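PDB 1K38: beta-lactamase OXA-2, which hydrolyses the beta-lactam ring of penicillins, oxacillin among them, as a class D serine beta-lactamase and so confers antibiotic resistance. Local coordinates for residues L120-Y125 against E161-V166; A152-L157 against V200-W205. All blocks are in the same frame, centred on the assembly; numbering follows the deposited sequence.

In the fold
Followed from the N terminus, the chain first reaches residues 120-125, where helix 113-122 ends, and then helix 147-158, which carries residues 152-157. The loop after that helix turns back at 161-166 to meet 120-125, so interaction 1 closes a loop that contains helix 147-158. Interaction 2 follows when strand 196-205 brings residues 200-205 against the same helix. The segments therefore alternate and the two closures cross. Helix 147-158 links them: its Lys156 and Phe153 touch Leu162 of interaction 1, while Leu154 and Leu157 pack on the strand. Together the contacts join a helical region to the central beta-sheet of the transpeptidase-like fold.

Interaction 1: L120-Y125 against E161-V166; sequences LKKIDY and ELPFRV
A Schellman motif ends helix 113-122, and the turn it makes packs against the loop that leads from helix 147-158 to helix 166-175. Asp124, with positive phi, is the C-prime residue: Tyr125 N bonds back to Leu120 O (3.2 Å) and Asp124 N to Lys121 O (3.1 Å). Ile123, the first residue to leave helical geometry, points toward the loop and carries the apolar part of the contact through CG2. Ile123 CG2, anti to its own carbonyl carbon, reaches the edge of the Phe164 ring near the ring plane, 3.5 Å from Phe164 CE2. Ile123 CG2 also rests on Pro163 CD at 3.9 Å, and more loosely on Leu162 CD2. Pro163 is the centre of an inverse gamma turn, which presents its ring to the helix end; the Lys122 chain and the proline ring run antiparallel alongside each other, with Lys122 CG and Pro163 CG 4.0 Å apart. A chi1 of 74° places Lys122 CG over the backbone, flanked by N and the carbonyl carbon, and a bend at chi3 carries the ammonium group on to a water. This water accepts from Lys122 NZ at 2.9 Å and donates to Pro163 O, so the polar link between the segments is indirect. Lys122 NZ also lies 5.9 Å from the centroid of the Phe164 ring, a long distance allowing at most a weak cation-pi attraction. Beyond the apolar patch, Leu162 packs on Phe153, Lys156 and Leu157 of helix 147-158, while Ile123 touches Pro56 and Leu162 touches Leu59, both of helix 56-64.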
loop_
_atom_site.group_PDB
_atom_site.type_symbol
_atom_site.label_atom_id
_atom_site.label_comp_id
_atom_site.label_asym_id
_atom_site.label_seq_id
_atom_site.Cartn_x
_atom_site.Cartn_y
_atom_site.Cartn_z
ATOM N N LEU A 120 -19.669 -13.940 8.334
ATOM C CA LEU A 120 -20.548 -13.001 7.644
ATOM C C LEU A 120 -21.439 -12.263 8.629
ATOM O O LEU A 120 -21.694 -11.068 8.475
ATOM C CB LEU A 120 -21.401 -13.738 6.606
ATOM C CG LEU A 120 -20.672 -14.165 5.328
ATOM C CD1 LEU A 120 -21.520 -15.163 4.541
ATOM C CD2 LEU A 120 -20.371 -12.927 4.490
ATOM N N LYS A 121 -21.902 -12.975 9.650
ATOM C CA LYS A 121 -22.764 -12.375 10.655
ATOM C C LYS A 121 -22.000 -11.371 11.515
ATOM O O LYS A 121 -22.528 -10.313 11.855
ATOM C CB LYS A 121 -23.375 -13.461 11.546
ATOM C CG LYS A 121 -24.454 -12.950 12.491
ATOM C CD LYS A 121 -25.001 -14.061 13.384
ATOM C CE LYS A 121 -24.044 -14.398 14.524
ATOM N NZ LYS A 121 -22.694 -14.832 14.057
ATOM N N LYS A 122 -20.754 -11.690 11.856
ATOM C CA LYS A 122 -19.969 -10.789 12.694
ATOM C C LYS A 122 -19.630 -9.466 12.009
ATOM O O LYS A 122 -19.371 -8.473 12.684
ATOM C CB LYS A 122 -18.693 -11.484 13.191
ATOM C CG LYS A 122 -17.599 -11.683 12.160
ATOM C CD LYS A 122 -16.588 -12.723 12.636
ATOM C CE LYS A 122 -16.049 -12.407 14.028
ATOM N NZ LYS A 122 -15.202 -13.516 14.571
ATOM N N ILE A 123 -19.629 -9.439 10.677
ATOM C CA ILE A 123 -19.352 -8.188 9.977
ATOM C C ILE A 123 -20.617 -7.616 9.340
ATOM O O ILE A 123 -20.554 -6.630 8.612
ATOM C CB ILE A 123 -18.258 -8.337 8.883
ATOM C CG1 ILE A 123 -18.680 -9.359 7.827
ATOM C CG2 ILE A 123 -16.937 -8.748 9.521
ATOM C CD1 ILE A 123 -17.757 -9.386 6.612
ATOM N N ASP A 124 -21.760 -8.242 9.620
ATOM C CA ASP A 124 -23.050 -7.783 9.101
ATOM C C ASP A 124 -22.932 -7.420 7.623
ATOM O O ASP A 124 -23.308 -6.323 7.205
ATOM C CB ASP A 124 -23.510 -6.573 9.924
ATOM C CG ASP A 124 -24.892 -6.088 9.542
ATOM O OD1 ASP A 124 -25.798 -6.932 9.383
ATOM O OD2 ASP A 124 -25.071 -4.857 9.419
ATOM N N TYR A 125 -22.420 -8.365 6.838
ATOM C CA TYR A 125 -22.193 -8.171 5.406
ATOM C C TYR A 125 -23.384 -8.559 4.526
ATOM O O TYR A 125 -23.635 -9.739 4.284
ATOM C CB TYR A 125 -20.943 -8.965 5.002
ATOM C CG TYR A 125 -20.440 -8.729 3.592
ATOM C CD1 TYR A 125 -20.936 -9.463 2.519
ATOM C CD2 TYR A 125 -19.426 -7.804 3.345
ATOM C CE1 TYR A 125 -20.425 -9.290 1.230
ATOM C CE2 TYR A 125 -18.914 -7.622 2.069
ATOM C CZ TYR A 125 -19.412 -8.367 1.016
ATOM O OH TYR A 125 -18.872 -8.205 -0.239
ATOM N N GLU A 161 -11.774 -1.065 11.971
ATOM C CA GLU A 161 -12.872 -1.372 12.889
ATOM C C GLU A 161 -13.510 -2.748 12.746
ATOM O O GLU A 161 -14.426 -3.082 13.498
ATOM C CB GLU A 161 -13.974 -0.323 12.753
ATOM C CG GLU A 161 -13.517 1.099 12.957
ATOM C CD GLU A 161 -14.638 2.092 12.735
ATOM O OE1 GLU A 161 -15.485 1.846 11.848
ATOM O OE2 GLU A 161 -14.669 3.120 13.437
ATOM N N LEU A 162 -13.056 -3.544 11.785
ATOM C CA LEU A 162 -13.636 -4.871 11.618
ATOM C C LEU A 162 -13.110 -5.790 12.719
ATOM O O LEU A 162 -12.012 -5.585 13.243
ATOM C CB LEU A 162 -13.297 -5.434 10.237
ATOM C CG LEU A 162 -13.908 -4.677 9.051
ATOM C CD1 LEU A 162 -13.366 -5.261 7.756
ATOM C CD2 LEU A 162 -15.436 -4.767 9.081
ATOM N N PRO A 163 -13.893 -6.816 13.088
ATOM C CA PRO A 163 -13.510 -7.770 14.133
ATOM C C PRO A 163 -12.490 -8.812 13.680
ATOM O O PRO A 163 -12.722 -10.020 13.783
ATOM C CB PRO A 163 -14.842 -8.397 14.521
ATOM C CG PRO A 163 -15.544 -8.465 13.203
ATOM C CD PRO A 163 -15.253 -7.101 12.593
ATOM N N PHE A 164 -11.357 -8.328 13.181
ATOM C CA PHE A 164 -10.265 -9.176 12.718
ATOM C C PHE A 164 -8.971 -8.520 13.175
ATOM O O PHE A 164 -8.958 -7.330 13.483
ATOM C CB PHE A 164 -10.260 -9.265 11.188
ATOM C CG PHE A 164 -11.437 -9.996 10.618
ATOM C CD1 PHE A 164 -11.464 -11.386 10.593
ATOM C CD2 PHE A 164 -12.536 -9.296 10.133
ATOM C CE1 PHE A 164 -12.571 -12.068 10.094
ATOM C CE2 PHE A 164 -13.645 -9.968 9.635
ATOM C CZ PHE A 164 -13.663 -11.356 9.616
ATOM N N ARG A 165 -7.892 -9.293 13.227
ATOM C CA ARG A 165 -6.595 -8.750 13.624
ATOM C C ARG A 165 -6.296 -7.536 12.757
ATOM O O ARG A 165 -6.508 -7.574 11.543
ATOM C CB ARG A 165 -5.480 -9.777 13.399
ATOM C CG ARG A 165 -5.559 -11.025 14.256
ATOM C CD ARG A 165 -4.453 -11.995 13.863
ATOM N NE ARG A 165 -4.483 -13.226 14.649
ATOM C CZ ARG A 165 -3.523 -13.601 15.489
ATOM N NH1 ARG A 165 -2.450 -12.839 15.658
ATOM N NH2 ARG A 165 -3.640 -14.740 16.163
ATOM N N VAL A 166 -5.797 -6.468 13.368
ATOM C CA VAL A 166 -5.467 -5.281 12.595
ATOM C C VAL A 166 -4.424 -5.634 11.530
ATOM O O VAL A 166 -4.446 -5.079 10.427
ATOM C CB VAL A 166 -4.955 -4.144 13.505
ATOM C CG1 VAL A 166 -4.336 -3.022 12.667
ATOM C CG2 VAL A 166 -6.115 -3.598 14.328
HETATM O O HOH W 1 -12.580 -12.856 13.503
#

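Interaction 2: A152-L157 against V200-W205; sequences AFLRKL and VGWVEW
Helix 152-157 crosses strand 200-205 at -47°, the axes 9.0 Å apart at closest approach, with Leu154 and Gly201 as the nearest CA pair. Leu154 points at the strand and divides its branches: CD1 lies 3.5 Å from Gly201 N and also meets Val200 CB, whereas CD2 packs against Trp202 CZ3 at 3.9 Å. Gly201 has backbone angles at which a CB would collide with the carbonyl O of Val200, and Leu154 CD1 settles on its main chain. The CB of Trp202 points toward the helix, and chi1 69°, with CG flanked by N and the carbonyl carbon, brings Trp202 CZ3 to 3.6 Å from Leu154 O. One turn on, Leu157 CD2 meets Trp202 CH2 at the ring edge, 4.1 Å away. The indole's rotation is held by a nearly straight bond in its own plane, Trp202 NE1 to Glu204 OE2 (2.9 Å, 176°), which uses the anti lone pair of the carboxylate; Arg187 NE forms a salt bridge to the same oxygen. Val200 lies about 5 Å, side chain to side chain, from Lys189, a probable substrate-binding residue. Strand 196-205 runs between strands 184-192 and 208-217, and helix 147-158 crosses it in helix-on-sheet packing within the transpeptidase-like fold.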
loop_
_atom_site.group_PDB
_atom_site.type_symbol
_atom_site.label_atom_id
_atom_site.label_comp_id
_atom_site.label_asym_id
_atom_site.label_seq_id
_atom_site.Cartn_x
_atom_site.Cartn_y
_atom_site.Cartn_z
ATOM N N ALA A 152 -20.370 1.136 3.575
ATOM C CA ALA A 152 -20.304 0.992 5.025
ATOM C C ALA A 152 -19.223 -0.005 5.429
ATOM O O ALA A 152 -18.477 0.232 6.378
ATOM C CB ALA A 152 -21.660 0.553 5.572
ATOM N N PHE A 153 -19.137 -1.117 4.707
ATOM C CA PHE A 153 -18.133 -2.131 4.994
ATOM C C PHE A 153 -16.720 -1.595 4.759
ATOM O O PHE A 153 -15.833 -1.781 5.590
ATOM C CB PHE A 153 -18.359 -3.366 4.119
ATOM C CG PHE A 153 -17.222 -4.340 4.160
ATOM C CD1 PHE A 153 -16.995 -5.113 5.294
ATOM C CD2 PHE A 153 -16.346 -4.453 3.083
ATOM C CE1 PHE A 153 -15.914 -5.979 5.360
ATOM C CE2 PHE A 153 -15.259 -5.317 3.138
ATOM C CZ PHE A 153 -15.042 -6.083 4.283
ATOM N N LEU A 154 -16.514 -0.931 3.625
ATOM C CA LEU A 154 -15.200 -0.386 3.294
ATOM C C LEU A 154 -14.716 0.639 4.311
ATOM O O LEU A 154 -13.527 0.698 4.624
ATOM C CB LEU A 154 -15.230 0.248 1.898
ATOM C CG LEU A 154 -15.433 -0.734 0.740
ATOM C CD1 LEU A 154 -15.702 0.047 -0.539
ATOM C CD2 LEU A 154 -14.203 -1.631 0.583
ATOM N N ARG A 155 -15.635 1.452 4.823
ATOM C CA ARG A 155 -15.262 2.466 5.802
ATOM C C ARG A 155 -14.775 1.817 7.094
ATOM O O ARG A 155 -13.848 2.323 7.734
ATOM C CB ARG A 155 -16.444 3.401 6.064
ATOM C CG ARG A 155 -16.850 4.153 4.814
ATOM C CD ARG A 155 -18.064 5.028 5.039
ATOM N NE ARG A 155 -17.709 6.364 5.501
ATOM C CZ ARG A 155 -18.560 7.385 5.512
ATOM N NH1 ARG A 155 -19.806 7.207 5.090
ATOM N NH2 ARG A 155 -18.165 8.581 5.925
ATOM N N LYS A 156 -15.380 0.693 7.468
ATOM C CA LYS A 156 -14.958 -0.009 8.677
ATOM C C LYS A 156 -13.548 -0.568 8.482
ATOM O O LYS A 156 -12.704 -0.467 9.371
ATOM C CB LYS A 156 -15.942 -1.128 9.021
ATOM C CG LYS A 156 -17.286 -0.603 9.517
ATOM C CD LYS A 156 -18.205 -1.708 10.015
ATOM C CE LYS A 156 -18.706 -2.581 8.888
ATOM N NZ LYS A 156 -19.803 -3.473 9.368
ATOM N N LEU A 157 -13.289 -1.140 7.309
ATOM C CA LEU A 157 -11.970 -1.685 6.995
ATOM C C LEU A 157 -10.925 -0.568 7.052
ATOM O O LEU A 157 -9.842 -0.731 7.615
ATOM C CB LEU A 157 -11.978 -2.310 5.592
ATOM C CG LEU A 157 -10.634 -2.836 5.069
ATOM C CD1 LEU A 157 -10.090 -3.906 6.011
ATOM C CD2 LEU A 157 -10.816 -3.411 3.663
ATOM N N VAL A 200 -15.458 -1.288 -6.354
ATOM C CA VAL A 200 -15.624 -0.648 -5.055
ATOM C C VAL A 200 -14.254 -0.404 -4.453
ATOM O O VAL A 200 -13.296 -1.118 -4.761
ATOM C CB VAL A 200 -16.467 -1.520 -4.092
ATOM C CG1 VAL A 200 -17.774 -1.920 -4.769
ATOM C CG2 VAL A 200 -15.685 -2.755 -3.657
ATOM N N GLY A 201 -14.159 0.607 -3.595
ATOM C CA GLY A 201 -12.882 0.915 -2.978
ATOM C C GLY A 201 -12.844 2.356 -2.528
ATOM O O GLY A 201 -13.878 2.928 -2.201
ATOM N N TRP A 202 -11.657 2.942 -2.506
ATOM C CA TRP A 202 -11.520 4.335 -2.107
ATOM C C TRP A 202 -10.174 4.889 -2.528
ATOM O O TRP A 202 -9.256 4.143 -2.877
ATOM C CB TRP A 202 -11.694 4.492 -0.581
ATOM C CG TRP A 202 -10.582 3.918 0.286
ATOM C CD1 TRP A 202 -9.385 4.514 0.598
ATOM C CD2 TRP A 202 -10.602 2.671 0.998
ATOM N NE1 TRP A 202 -8.668 3.716 1.465
ATOM C CE2 TRP A 202 -9.390 2.582 1.726
ATOM C CE3 TRP A 202 -11.527 1.624 1.095
ATOM C CZ2 TRP A 202 -9.082 1.482 2.541
ATOM C CZ3 TRP A 202 -11.218 0.527 1.911
ATOM C CH2 TRP A 202 -10.007 0.471 2.618
ATOM N N VAL A 203 -10.084 6.212 -2.543
ATOM C CA VAL A 203 -8.832 6.869 -2.866
ATOM C C VAL A 203 -8.508 7.733 -1.651
ATOM O O VAL A 203 -9.339 8.526 -1.195
ATOM C CB VAL A 203 -8.944 7.742 -4.140
ATOM C CG1 VAL A 203 -10.023 8.788 -3.972
ATOM C CG2 VAL A 203 -7.594 8.382 -4.437
ATOM N N GLU A 204 -7.308 7.555 -1.109
ATOM C CA GLU A 204 -6.890 8.310 0.068
ATOM C C GLU A 204 -6.059 9.514 -0.303
ATOM O O GLU A 204 -5.146 9.423 -1.126
ATOM C CB GLU A 204 -6.039 7.450 1.005
ATOM C CG GLU A 204 -6.491 6.037 1.161
ATOM C CD GLU A 204 -5.616 5.250 2.116
ATOM O OE1 GLU A 204 -4.454 5.650 2.350
ATOM O OE2 GLU A 204 -6.086 4.216 2.618
ATOM N N TRP A 205 -6.371 10.634 0.340
ATOM C CA TRP A 205 -5.653 11.883 0.145
ATOM C C TRP A 205 -5.218 12.371 1.524
ATOM O O TRP A 205 -5.680 11.863 2.542
ATOM C CB TRP A 205 -6.555 12.928 -0.514
ATOM C CG TRP A 205 -6.866 12.612 -1.936
ATOM C CD1 TRP A 205 -7.922 11.881 -2.404
ATOM C CD2 TRP A 205 -6.089 12.973 -3.080
ATOM N NE1 TRP A 205 -7.849 11.766 -3.772
ATOM C CE2 TRP A 205 -6.733 12.426 -4.213
ATOM C CE3 TRP A 205 -4.906 13.704 -3.261
ATOM C CZ2 TRP A 205 -6.235 12.586 -5.511
ATOM C CZ3 TRP A 205 -4.411 13.864 -4.547
ATOM C CH2 TRP A 205 -5.076 13.305 -5.658
#